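Local structure of uricase (Bacillus fastidiosus, 4R8X) at residues 29-34 and 228-233; 143-148 and 165-170; 202-207 and 263-268; 251-256 and 301-306. The protein catalyses the oxidation of urate to 5-hydroxyisourate, as expected of a urate oxidase, the first step in the breakdown of urate to (S)-allantoin. All coordinates share one frame; numbering follows the deposited sequence.

Interaction 1 (29-34 and 228-233)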
loop_
_atom_site.group_PDB
_atom_site.type_symbol
_atom_site.label_atom_id
_atom_site.label_comp_id
_atom_site.label_asym_id
_atom_site.label_seq_id
_atom_site.Cartn_x
_atom_site.Cartn_y
_atom_site.Cartn_z
ATOM N N PRO D 29 -21.510 12.685 -27.918
ATOM C CA PRO D 29 -20.588 13.801 -28.174
ATOM C C PRO D 29 -19.386 13.833 -27.234
ATOM O O PRO D 29 -18.336 14.366 -27.601
ATOM C CB PRO D 29 -21.458 15.042 -27.936
ATOM C CG PRO D 29 -22.850 14.580 -28.112
ATOM C CD PRO D 29 -22.884 13.157 -27.652
ATOM N N GLU D 30 -19.534 13.270 -26.039
ATOM C CA GLU D 30 -18.484 13.346 -25.023
ATOM C C GLU D 30 -17.358 12.328 -25.193
ATOM O O GLU D 30 -16.377 12.370 -24.451
ATOM C CB GLU D 30 -19.090 13.178 -23.622
ATOM C CG GLU D 30 -19.936 14.353 -23.151
ATOM C CD GLU D 30 -21.334 14.371 -23.747
ATOM O OE1 GLU D 30 -21.787 13.336 -24.293
ATOM O OE2 GLU D 30 -21.980 15.436 -23.668
ATOM N N SER D 31 -17.500 11.406 -26.143
ATOM C CA SER D 31 -16.624 10.232 -26.193
ATOM C C SER D 31 -16.389 9.714 -27.606
ATOM O O SER D 31 -17.260 9.813 -28.465
ATOM C CB SER D 31 -17.227 9.107 -25.335
ATOM O OG SER D 31 -16.385 7.965 -25.273
ATOM N N ASN D 32 -15.205 9.149 -27.828
ATOM C CA ASN D 32 -14.898 8.421 -29.052
ATOM C C ASN D 32 -14.921 6.915 -28.836
ATOM O O ASN D 32 -14.639 6.150 -29.756
ATOM C CB ASN D 32 -13.515 8.819 -29.578
ATOM C CG ASN D 32 -13.559 10.054 -30.442
ATOM O OD1 ASN D 32 -14.579 10.349 -31.068
ATOM N ND2 ASN D 32 -12.451 10.781 -30.491
ATOM N N PHE D 33 -15.239 6.491 -27.615
ATOM C CA PHE D 33 -15.172 5.076 -27.260
ATOM C C PHE D 33 -16.416 4.361 -27.751
ATOM O O PHE D 33 -17.493 4.558 -27.200
ATOM C CB PHE D 33 -15.061 4.918 -25.741
ATOM C CG PHE D 33 -14.679 3.532 -25.298
ATOM C CD1 PHE D 33 -13.345 3.177 -25.156
ATOM C CD2 PHE D 33 -15.651 2.589 -25.007
ATOM C CE1 PHE D 33 -12.988 1.902 -24.750
ATOM C CE2 PHE D 33 -15.301 1.310 -24.594
ATOM C CZ PHE D 33 -13.971 0.967 -24.462
ATOM N N THR D 34 -16.275 3.529 -28.778
ATOM C CA THR D 34 -17.436 2.811 -29.311
ATOM C C THR D 34 -17.245 1.303 -29.381
ATOM O O THR D 34 -18.164 0.584 -29.758
ATOM C CB THR D 34 -17.871 3.338 -30.700
ATOM O OG1 THR D 34 -16.766 3.272 -31.613
ATOM C CG2 THR D 34 -18.368 4.779 -30.590
ATOM N N VAL D 228 -18.825 6.662 -19.694
ATOM C CA VAL D 228 -19.189 7.410 -18.501
ATOM C C VAL D 228 -17.995 8.223 -18.006
ATOM O O VAL D 228 -18.142 9.394 -17.649
ATOM C CB VAL D 228 -19.722 6.462 -17.413
ATOM C CG1 VAL D 228 -19.905 7.194 -16.103
ATOM C CG2 VAL D 228 -21.068 5.846 -17.851
ATOM N N ARG D 229 -16.814 7.607 -18.004
ATOM C CA ARG D 229 -15.573 8.296 -17.652
ATOM C C ARG D 229 -15.363 9.506 -18.567
ATOM O O ARG D 229 -15.017 10.599 -18.108
ATOM C CB ARG D 229 -14.403 7.308 -17.746
ATOM C CG ARG D 229 -13.033 7.838 -17.337
ATOM C CD ARG D 229 -12.262 8.407 -18.527
ATOM N NE ARG D 229 -12.325 7.536 -19.698
ATOM C CZ ARG D 229 -11.598 6.436 -19.858
ATOM N NH1 ARG D 229 -10.741 6.057 -18.919
ATOM N NH2 ARG D 229 -11.726 5.709 -20.959
ATOM N N ASP D 230 -15.567 9.314 -19.866
ATOM C CA ASP D 230 -15.423 10.405 -20.826
ATOM C C ASP D 230 -16.452 11.518 -20.612
ATOM O O ASP D 230 -16.129 12.693 -20.792
ATOM C CB ASP D 230 -15.487 9.889 -22.262
ATOM C CG ASP D 230 -14.274 9.061 -22.642
ATOM O OD1 ASP D 230 -13.248 9.118 -21.920
ATOM O OD2 ASP D 230 -14.356 8.351 -23.665
ATOM N N ILE D 231 -17.683 11.164 -20.236
ATOM C CA ILE D 231 -18.673 12.188 -19.906
ATOM C C ILE D 231 -18.206 12.990 -18.689
ATOM O O ILE D 231 -18.217 14.218 -18.698
ATOM C CB ILE D 231 -20.063 11.593 -19.652
ATOM C CG1 ILE D 231 -20.644 11.036 -20.950
ATOM C CG2 ILE D 231 -21.008 12.651 -19.073
ATOM C CD1 ILE D 231 -21.912 10.244 -20.726
ATOM N N ALA D 232 -17.799 12.293 -17.640
ATOM C CA ALA D 232 -17.284 12.959 -16.442
ATOM C C ALA D 232 -16.153 13.940 -16.748
ATOM O O ALA D 232 -16.168 15.076 -16.280
ATOM C CB ALA D 232 -16.817 11.927 -15.426
ATOM N N ALA D 233 -15.178 13.505 -17.539
ATOM C CA ALA D 233 -14.049 14.356 -17.869
ATOM C C ALA D 233 -14.497 15.569 -18.676
ATOM O O ALA D 233 -14.032 16.683 -18.443
ATOM C CB ALA D 233 -13.011 13.565 -18.632
HETATM O O HOH W 1 -13.082 9.811 -25.942
#
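Ser31 and Asp230 meet by their polar ends where an ST turn in the loop 29-34 is held against helix 225-238. The serine hydroxyl gives its proton to OD2 of Asp230, OG to OD2 2.6 Å, and enters on the anti lone pair of that oxygen. Because Ser31 OG stands anti to its own backbone N (chi1 -176°), it can also accept from the backbone N of Phe33 at 3.0 Å, which closes the turn. A water bridges the backbone N of Asn32 and OD2 of Asp230, so this one oxygen takes two donors. The other oxygen, OD1, is met by NE of Arg229 at 2.9 Å from above the carboxylate plane in a salt bridge; the same guanidinium reaches Glu142. An alanine at Asp230 would probably leave the Ser31 hydroxyl and the Arg229 NE without this carboxylate acceptor and weaken the turn's hold on the helix. Alongside, the chains of Glu30 and Ile231 lie aslant each other in apolar contact, while the Glu30 carboxylate turns off to a salt bridge with Arg258. The backbone O of Glu30 lies 3.4 Å from CB of Asp230.

Interaction 2 (143-148 and 165-170). Unlike the reference sequence in segment 143-148: Val144 (reference Ala).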
loop_
_atom_site.group_PDB
_atom_site.type_symbol
_atom_site.label_atom_id
_atom_site.label_comp_id
_atom_site.label_asym_id
_atom_site.label_seq_id
_atom_site.Cartn_x
_atom_site.Cartn_y
_atom_site.Cartn_z
ATOM N N TYR D 143 -10.740 1.872 -13.313
ATOM C CA TYR D 143 -11.055 0.525 -13.745
ATOM C C TYR D 143 -12.548 0.252 -13.604
ATOM O O TYR D 143 -13.223 0.839 -12.757
ATOM C CB TYR D 143 -10.203 -0.494 -12.973
ATOM C CG TYR D 143 -10.422 -0.475 -11.480
ATOM C CD1 TYR D 143 -9.651 0.339 -10.651
ATOM C CD2 TYR D 143 -11.407 -1.261 -10.895
ATOM C CE1 TYR D 143 -9.853 0.359 -9.279
ATOM C CE2 TYR D 143 -11.617 -1.253 -9.532
ATOM C CZ TYR D 143 -10.846 -0.439 -8.727
ATOM O OH TYR D 143 -11.069 -0.425 -7.372
ATOM N N VAL D 144 -13.039 -0.649 -14.442
ATOM C CA VAL D 144 -14.442 -1.004 -14.474
ATOM C C VAL D 144 -14.811 -1.905 -13.311
ATOM O O VAL D 144 -14.053 -2.786 -12.920
ATOM C CB VAL D 144 -14.768 -1.708 -15.807
ATOM C CG1 VAL D 144 -16.241 -2.088 -15.879
ATOM C CG2 VAL D 144 -14.406 -0.809 -16.976
ATOM N N THR D 145 -16.003 -1.693 -12.765
ATOM C CA THR D 145 -16.509 -2.541 -11.697
ATOM C C THR D 145 -17.901 -3.082 -12.049
ATOM O O THR D 145 -18.619 -2.504 -12.869
ATOM C CB THR D 145 -16.593 -1.774 -10.354
ATOM O OG1 THR D 145 -17.485 -0.659 -10.494
ATOM C CG2 THR D 145 -15.205 -1.268 -9.936
ATOM N N ALA D 146 -18.262 -4.206 -11.432
ATOM C CA ALA D 146 -19.622 -4.738 -11.534
ATOM C C ALA D 146 -19.912 -5.693 -10.389
ATOM O O ALA D 146 -19.001 -6.309 -9.843
ATOM C CB ALA D 146 -19.836 -5.427 -12.882
ATOM N N THR D 147 -21.191 -5.801 -10.037
ATOM C CA THR D 147 -21.671 -6.802 -9.095
ATOM C C THR D 147 -22.951 -7.379 -9.648
ATOM O O THR D 147 -23.793 -6.649 -10.166
ATOM C CB THR D 147 -21.989 -6.186 -7.714
ATOM O OG1 THR D 147 -20.782 -5.721 -7.106
ATOM C CG2 THR D 147 -22.616 -7.200 -6.782
ATOM N N VAL D 148 -23.081 -8.698 -9.572
ATOM C CA VAL D 148 -24.366 -9.328 -9.843
ATOM C C VAL D 148 -24.659 -10.349 -8.765
ATOM O O VAL D 148 -23.813 -11.166 -8.431
ATOM C CB VAL D 148 -24.401 -10.018 -11.225
ATOM C CG1 VAL D 148 -25.780 -10.655 -11.450
ATOM C CG2 VAL D 148 -24.111 -9.020 -12.328
ATOM N N GLY D 165 -19.981 0.127 -12.633
ATOM C CA GLY D 165 -19.280 1.347 -12.291
ATOM C C GLY D 165 -17.908 1.527 -12.893
ATOM O O GLY D 165 -17.372 0.641 -13.567
ATOM N N ILE D 166 -17.368 2.712 -12.660
ATOM C CA ILE D 166 -15.971 3.008 -12.934
ATOM C C ILE D 166 -15.390 3.549 -11.631
ATOM O O ILE D 166 -15.973 4.422 -10.978
ATOM C CB ILE D 166 -15.795 3.999 -14.121
ATOM C CG1 ILE D 166 -14.314 4.209 -14.453
ATOM C CG2 ILE D 166 -16.439 5.338 -13.839
ATOM C CD1 ILE D 166 -13.779 3.238 -15.486
ATOM N N ALA D 167 -14.247 3.005 -11.235
ATOM C CA ALA D 167 -13.633 3.320 -9.949
ATOM C C ALA D 167 -12.318 4.059 -10.159
ATOM O O ALA D 167 -11.622 3.822 -11.144
ATOM C CB ALA D 167 -13.382 2.039 -9.168
ATOM N N ASP D 168 -12.004 4.969 -9.240
ATOM C CA ASP D 168 -10.685 5.607 -9.178
ATOM C C ASP D 168 -10.348 6.535 -10.345
ATOM O O ASP D 168 -9.211 6.548 -10.825
ATOM C CB ASP D 168 -9.566 4.571 -9.019
ATOM C CG ASP D 168 -9.628 3.832 -7.700
ATOM O OD1 ASP D 168 -10.455 4.194 -6.834
ATOM O OD2 ASP D 168 -8.838 2.882 -7.532
ATOM N N ILE D 169 -11.326 7.310 -10.799
ATOM C CA ILE D 169 -11.045 8.411 -11.716
ATOM C C ILE D 169 -10.375 9.512 -10.884
ATOM O O ILE D 169 -10.887 9.890 -9.837
ATOM C CB ILE D 169 -12.348 8.958 -12.339
ATOM C CG1 ILE D 169 -12.958 7.947 -13.308
ATOM C CG2 ILE D 169 -12.109 10.281 -13.030
ATOM C CD1 ILE D 169 -14.339 8.355 -13.790
ATOM N N GLN D 170 -9.215 10.001 -11.306
ATOM C CA GLN D 170 -8.541 11.071 -10.567
ATOM C C GLN D 170 -8.214 12.187 -11.541
ATOM O O GLN D 170 -7.363 12.023 -12.405
ATOM C CB GLN D 170 -7.273 10.567 -9.855
ATOM C CG GLN D 170 -7.522 9.381 -8.926
ATOM C CD GLN D 170 -6.275 8.919 -8.205
ATOM O OE1 GLN D 170 -5.190 9.459 -8.398
ATOM N NE2 GLN D 170 -6.425 7.905 -7.369
HETATM O O HOH W 2 -9.332 1.041 -6.023
#
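Tyr143 lays one face of its ring over the methyl of Ala167, its partner in a hydrogen-bonded antiparallel pair. CG sits between the backbone N and the carbonyl carbon (chi1 61°), and the ring beyond it lies over the neighbouring strand. Ala167 CB then lies 3.8 Å from the ring centroid, 21° off the normal, a CH-pi contact shifted toward the rim at CZ. Thr145 CG2 also packs on that methyl, CG2 to Ala167 CB 3.9 Å. Thr145 shares the same chi1 region as the tyrosine, and this sets its OG1 over the backbone of Gly165, with OG1 3.2 Å from Gly165 CA. A side chain on Gly165 would collide with that hydroxyl, so the glycine suits this place. Asp168 comes to the edge of the tyrosine ring near CE1, its carboxylate plane almost perpendicular to the ring; the aspartate was modelled in two conformers, so this detail is doubtful. The opposite face of the sheet carries Val144 and Ile166. Ile166 CD1 lies 3.7 Å from the O of Tyr143; its contact with Val144 CG2 is looser, and helix 225-238 packs on both residues. Tyr143 and Ala167 exchange two backbone hydrogen bonds, and so do Thr145 and Gly165. The whole is a beta hairpin, 143-153 with 156-173, at the centre of the antiparallel sheet of the uricase tunnelling fold (T-fold).

Interaction 3 (202-207 and 263-268)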
loop_
_atom_site.group_PDB
_atom_site.type_symbol
_atom_site.label_atom_id
_atom_site.label_comp_id
_atom_site.label_asym_id
_atom_site.label_seq_id
_atom_site.Cartn_x
_atom_site.Cartn_y
_atom_site.Cartn_z
ATOM N N LEU D 202 -13.171 10.288 -8.243
ATOM C CA LEU D 202 -14.571 9.921 -8.480
ATOM C C LEU D 202 -14.718 8.421 -8.658
ATOM O O LEU D 202 -13.962 7.806 -9.412
ATOM C CB LEU D 202 -15.126 10.597 -9.743
ATOM C CG LEU D 202 -15.242 12.117 -9.814
ATOM C CD1 LEU D 202 -15.846 12.546 -11.141
ATOM C CD2 LEU D 202 -16.067 12.648 -8.647
ATOM N N ASN D 203 -15.685 7.846 -7.953
ATOM C CA ASN D 203 -16.219 6.537 -8.285
ATOM C C ASN D 203 -17.636 6.795 -8.746
ATOM O O ASN D 203 -18.405 7.466 -8.047
ATOM C CB ASN D 203 -16.258 5.613 -7.069
ATOM C CG ASN D 203 -14.885 5.309 -6.499
ATOM O OD1 ASN D 203 -13.866 5.413 -7.179
ATOM N ND2 ASN D 203 -14.859 4.916 -5.231
ATOM N N ILE D 204 -17.977 6.301 -9.927
ATOM C CA ILE D 204 -19.305 6.527 -10.477
ATOM C C ILE D 204 -19.963 5.192 -10.738
ATOM O O ILE D 204 -19.331 4.275 -11.258
ATOM C CB ILE D 204 -19.232 7.312 -11.791
ATOM C CG1 ILE D 204 -18.356 8.560 -11.615
ATOM C CG2 ILE D 204 -20.625 7.686 -12.256
ATOM C CD1 ILE D 204 -18.106 9.324 -12.905
ATOM N N GLY D 205 -21.230 5.072 -10.362
ATOM C CA GLY D 205 -21.995 3.867 -10.627
ATOM C C GLY D 205 -23.323 4.197 -11.276
ATOM O O GLY D 205 -23.764 5.347 -11.231
ATOM N N TRP D 206 -23.955 3.202 -11.892
ATOM C CA TRP D 206 -25.257 3.406 -12.522
ATOM C C TRP D 206 -26.102 2.141 -12.433
ATOM O O TRP D 206 -25.577 1.051 -12.184
ATOM C CB TRP D 206 -25.104 3.866 -13.981
ATOM C CG TRP D 206 -24.140 3.045 -14.779
ATOM C CD1 TRP D 206 -24.432 1.983 -15.595
ATOM C CD2 TRP D 206 -22.718 3.208 -14.823
ATOM N NE1 TRP D 206 -23.275 1.480 -16.149
ATOM C CE2 TRP D 206 -22.209 2.212 -15.689
ATOM C CE3 TRP D 206 -21.826 4.100 -14.220
ATOM C CZ2 TRP D 206 -20.847 2.086 -15.961
ATOM C CZ3 TRP D 206 -20.471 3.964 -14.479
ATOM C CH2 TRP D 206 -19.996 2.968 -15.345
ATOM N N ALA D 207 -27.408 2.306 -12.621
ATOM C CA ALA D 207 -28.351 1.191 -12.628
ATOM C C ALA D 207 -29.190 1.264 -13.887
ATOM O O ALA D 207 -29.526 2.345 -14.337
ATOM C CB ALA D 207 -29.264 1.224 -11.401
ATOM N N THR D 263 -31.656 4.316 -14.777
ATOM C CA THR D 263 -32.579 4.911 -13.813
ATOM C C THR D 263 -31.875 5.856 -12.857
ATOM O O THR D 263 -32.479 6.802 -12.356
ATOM C CB THR D 263 -33.295 3.856 -12.964
ATOM O OG1 THR D 263 -32.326 3.054 -12.278
ATOM C CG2 THR D 263 -34.178 2.982 -13.828
ATOM N N GLU D 264 -30.596 5.597 -12.599
ATOM C CA GLU D 264 -29.849 6.428 -11.671
ATOM C C GLU D 264 -28.355 6.341 -11.896
ATOM O O GLU D 264 -27.837 5.353 -12.421
ATOM C CB GLU D 264 -30.172 6.059 -10.217
ATOM C CG GLU D 264 -29.499 4.783 -9.725
ATOM C CD GLU D 264 -29.404 4.698 -8.204
ATOM O OE1 GLU D 264 -28.272 4.642 -7.672
ATOM O OE2 GLU D 264 -30.457 4.673 -7.534
ATOM N N VAL D 265 -27.672 7.401 -11.483
ATOM C CA VAL D 265 -26.218 7.442 -11.438
ATOM C C VAL D 265 -25.816 7.827 -10.022
ATOM O O VAL D 265 -26.368 8.753 -9.447
ATOM C CB VAL D 265 -25.666 8.482 -12.430
ATOM C CG1 VAL D 265 -24.153 8.541 -12.336
ATOM C CG2 VAL D 265 -26.094 8.130 -13.851
ATOM N N ASN D 266 -24.840 7.125 -9.457
ATOM C CA ASN D 266 -24.419 7.413 -8.092
ATOM C C ASN D 266 -22.938 7.768 -8.044
ATOM O O ASN D 266 -22.160 7.368 -8.921
ATOM C CB ASN D 266 -24.749 6.256 -7.143
ATOM C CG ASN D 266 -24.319 4.915 -7.689
ATOM O OD1 ASN D 266 -23.130 4.615 -7.744
ATOM N ND2 ASN D 266 -25.288 4.096 -8.096
ATOM N N PHE D 267 -22.558 8.548 -7.039
ATOM C CA PHE D 267 -21.202 9.065 -6.934
ATOM C C PHE D 267 -20.650 8.870 -5.542
ATOM O O PHE D 267 -21.371 9.023 -4.549
ATOM C CB PHE D 267 -21.184 10.565 -7.216
ATOM C CG PHE D 267 -21.535 10.922 -8.619
ATOM C CD1 PHE D 267 -22.854 11.129 -8.994
ATOM C CD2 PHE D 267 -20.545 11.064 -9.574
ATOM C CE1 PHE D 267 -23.171 11.456 -10.301
ATOM C CE2 PHE D 267 -20.853 11.395 -10.877
ATOM C CZ PHE D 267 -22.169 11.601 -11.244
ATOM N N GLY D 268 -19.361 8.546 -5.489
ATOM C CA GLY D 268 -18.558 8.674 -4.287
ATOM C C GLY D 268 -17.331 9.471 -4.692
ATOM O O GLY D 268 -16.658 9.109 -5.653
HETATM O O HOH W 3 -20.484 5.172 -6.982
#
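Ile204 fits its two branches against two neighbours on the opposing strand. Its CG2 meets Val265 CG1 at 3.6 Å, while CG1 packs on CE2 of Phe267 at 3.8 Å, the isoleucine and the phenylalanine lying side by side and pointing the same way. Val265 CG1 also abuts the carbonyl oxygen of Gly205, CG1 to O 3.4 Å. Trp206 adds only its CB here, beside the O of Glu264; its indole leads away to pack on Ala225 and Val228 of helix 225-238.

On the other face the hollow is Gly205, and Asn266 fills it. With CG between its backbone N and carbonyl carbon (chi1 48°), the amide bends over the glycine until OD1 is 3.2 Å from Gly205 CA, leaving no room for a side chain there. The amide is steadied from its other end: ND2 donates in its own plane to OE1 of Glu264 at 3.1 Å, nearly straight at 169°. Farther along, the Ala207 methyl touches both Thr263 OG1 and CG of Glu264, at 3.7 and 3.9 Å.

Paired backbone hydrogen bonds join Asn203 with Gly268 and Gly205 with Asn266. The result is an antiparallel ladder of the T-fold, with the Ile204, Val265 and Phe267 face buried under helices 225-238 and 244-258.

Interaction 4 (251-256 and 301-306)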
loop_
_atom_site.group_PDB
_atom_site.type_symbol
_atom_site.label_atom_id
_atom_site.label_comp_id
_atom_site.label_asym_id
_atom_site.label_seq_id
_atom_site.Cartn_x
_atom_site.Cartn_y
_atom_site.Cartn_z
ATOM N N ILE D 251 -22.609 16.110 -13.844
ATOM C CA ILE D 251 -22.107 14.905 -14.472
ATOM C C ILE D 251 -23.225 13.862 -14.523
ATOM O O ILE D 251 -23.451 13.224 -15.559
ATOM C CB ILE D 251 -20.880 14.349 -13.731
ATOM C CG1 ILE D 251 -19.688 15.310 -13.877
ATOM C CG2 ILE D 251 -20.542 12.965 -14.272
ATOM C CD1 ILE D 251 -18.475 14.955 -13.001
ATOM N N GLY D 252 -23.934 13.707 -13.408
ATOM C CA GLY D 252 -25.023 12.752 -13.340
ATOM C C GLY D 252 -26.136 13.049 -14.329
ATOM O O GLY D 252 -26.614 12.141 -15.006
ATOM N N LEU D 253 -26.549 14.310 -14.404
ATOM C CA LEU D 253 -27.583 14.716 -15.361
ATOM C C LEU D 253 -27.176 14.366 -16.786
ATOM O O LEU D 253 -27.995 13.899 -17.578
ATOM C CB LEU D 253 -27.848 16.228 -15.270
ATOM C CG LEU D 253 -28.492 16.770 -13.994
ATOM C CD1 LEU D 253 -28.503 18.296 -14.033
ATOM C CD2 LEU D 253 -29.901 16.221 -13.787
ATOM N N THR D 254 -25.917 14.630 -17.117
ATOM C CA THR D 254 -25.416 14.408 -18.471
ATOM C C THR D 254 -25.419 12.925 -18.820
ATOM O O THR D 254 -25.804 12.546 -19.925
ATOM C CB THR D 254 -24.006 15.009 -18.669
ATOM O OG1 THR D 254 -24.019 16.386 -18.270
ATOM C CG2 THR D 254 -23.601 14.935 -20.128
ATOM N N ILE D 255 -24.997 12.087 -17.876
ATOM C CA ILE D 255 -25.004 10.642 -18.102
ATOM C C ILE D 255 -26.438 10.145 -18.334
ATOM O O ILE D 255 -26.708 9.402 -19.276
ATOM C CB ILE D 255 -24.346 9.871 -16.925
ATOM C CG1 ILE D 255 -22.857 10.223 -16.780
ATOM C CG2 ILE D 255 -24.525 8.380 -17.109
ATOM C CD1 ILE D 255 -22.275 9.865 -15.428
ATOM N N LEU D 256 -27.357 10.569 -17.472
ATOM C CA LEU D 256 -28.768 10.223 -17.623
ATOM C C LEU D 256 -29.356 10.701 -18.960
ATOM O O LEU D 256 -30.191 10.018 -19.568
ATOM C CB LEU D 256 -29.555 10.784 -16.443
ATOM C CG LEU D 256 -29.204 10.141 -15.097
ATOM C CD1 LEU D 256 -29.796 10.901 -13.915
ATOM C CD2 LEU D 256 -29.631 8.676 -15.055
ATOM N N PHE D 301 -23.755 10.774 -3.462
ATOM C CA PHE D 301 -24.938 11.375 -4.072
ATOM C C PHE D 301 -25.462 10.539 -5.226
ATOM O O PHE D 301 -24.685 9.946 -5.970
ATOM C CB PHE D 301 -24.585 12.783 -4.572
ATOM C CG PHE D 301 -25.780 13.636 -4.900
ATOM C CD1 PHE D 301 -26.597 14.125 -3.898
ATOM C CD2 PHE D 301 -26.072 13.965 -6.214
ATOM C CE1 PHE D 301 -27.695 14.917 -4.197
ATOM C CE2 PHE D 301 -27.161 14.759 -6.519
ATOM C CZ PHE D 301 -27.975 15.239 -5.508
ATOM N N SER D 302 -26.778 10.486 -5.372
ATOM C CA SER D 302 -27.377 9.856 -6.542
ATOM C C SER D 302 -28.270 10.831 -7.305
ATOM O O SER D 302 -28.971 11.653 -6.708
ATOM C CB SER D 302 -28.152 8.589 -6.162
ATOM O OG SER D 302 -29.234 8.877 -5.296
ATOM N N VAL D 303 -28.215 10.725 -8.630
ATOM C CA VAL D 303 -28.985 11.543 -9.554
ATOM C C VAL D 303 -29.912 10.600 -10.330
ATOM O O VAL D 303 -29.507 9.495 -10.704
ATOM C CB VAL D 303 -28.057 12.304 -10.520
ATOM C CG1 VAL D 303 -28.831 13.341 -11.317
ATOM C CG2 VAL D 303 -26.935 12.981 -9.747
ATOM N N HIS D 304 -31.157 11.020 -10.543
ATOM C CA HIS D 304 -32.182 10.134 -11.082
ATOM C C HIS D 304 -32.844 10.781 -12.290
ATOM O O HIS D 304 -32.756 11.994 -12.457
ATOM C CB HIS D 304 -33.203 9.831 -9.983
ATOM C CG HIS D 304 -32.578 9.261 -8.746
ATOM N ND1 HIS D 304 -32.649 7.922 -8.430
ATOM C CD2 HIS D 304 -31.836 9.840 -7.772
ATOM C CE1 HIS D 304 -31.994 7.703 -7.304
ATOM N NE2 HIS D 304 -31.489 8.851 -6.884
ATOM N N GLN D 305 -33.484 9.987 -13.141
ATOM C CA GLN D 305 -34.132 10.543 -14.330
ATOM C C GLN D 305 -35.116 11.675 -14.005
ATOM O O GLN D 305 -35.249 12.624 -14.770
ATOM C CB GLN D 305 -34.830 9.454 -15.151
ATOM C CG GLN D 305 -33.876 8.507 -15.883
ATOM C CD GLN D 305 -33.101 9.175 -17.014
ATOM O OE1 GLN D 305 -33.297 10.348 -17.312
ATOM N NE2 GLN D 305 -32.211 8.419 -17.648
ATOM N N GLU D 306 -35.761 11.589 -12.847
ATOM C CA GLU D 306 -36.681 12.635 -12.411
ATOM C C GLU D 306 -35.964 13.975 -12.221
ATOM O O GLU D 306 -36.557 15.033 -12.432
ATOM C CB GLU D 306 -37.411 12.219 -11.129
ATOM C CG GLU D 306 -38.403 11.068 -11.308
ATOM C CD GLU D 306 -37.753 9.691 -11.401
ATOM O OE1 GLU D 306 -36.530 9.565 -11.164
ATOM O OE2 GLU D 306 -38.482 8.724 -11.713
HETATM O O HOH W 4 -32.707 10.657 -20.507
#
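Gly252 opens the contact by letting strand 296-304 come close: Val303 CG2 lies 4.1 Å from Gly252 CA, where a side chain on the helix would collide with it. One residue on, Leu253 swings its CD2 round to CG1 of Val303 at 3.9 Å, the two side chains crossing at about a right angle. A turn later Leu256 heads toward the strand. Its CD1 touches Val303 CG1 at 3.7 Å and the carbonyl carbon of His304 at 3.5 Å, while CD2 packs on the amide of Gln305 as the two chains run alongside in opposing directions. Gln305 bends at chi2 (-68°), and its NE2 donates to the backbone O of Leu256 at 3.2 Å, fairly straight at 162°. NE2 also bonds to the O of Leu262. An alanine in place of Gln305 would probably leave both carbonyls without this amide donor and open a gap beside Leu256 CD2. Ser302 bonds to Thr4 of a third subunit. Chemically, apolar packing of Val303 on Gly252, Leu253 and Leu256 lets helix and strand lie close, while one amide with two acceptors ties the start of helix 305-312 to the last turn of helix 244-258 and to strand 262-271.

Interactions 2 and 3 are backbone ladders in one antiparallel sheet, joined where strands 156-173 and 198-208 run side by side; Asn203 OD1 accepts from Asp168 N at that seam. Interaction 4 continues the same sheet, strand 296-304 pairing with 262-271, but there a helix packs on it through aliphatic side chains. Interaction 1 differs most: a hydroxyl-to-carboxylate hydrogen bond, a water bridge and slight apolar packing hold a partly buried loop to a helix. Helix 225-238 then packs on interaction 3 (Val228 on Trp206) and interaction 4 (Ile231 on Thr254). Interaction 4 is buried; the others mix buried and more open residues. Interactions 1 and 2 touch a second subunit, interaction 4 a third, and interaction 3 none.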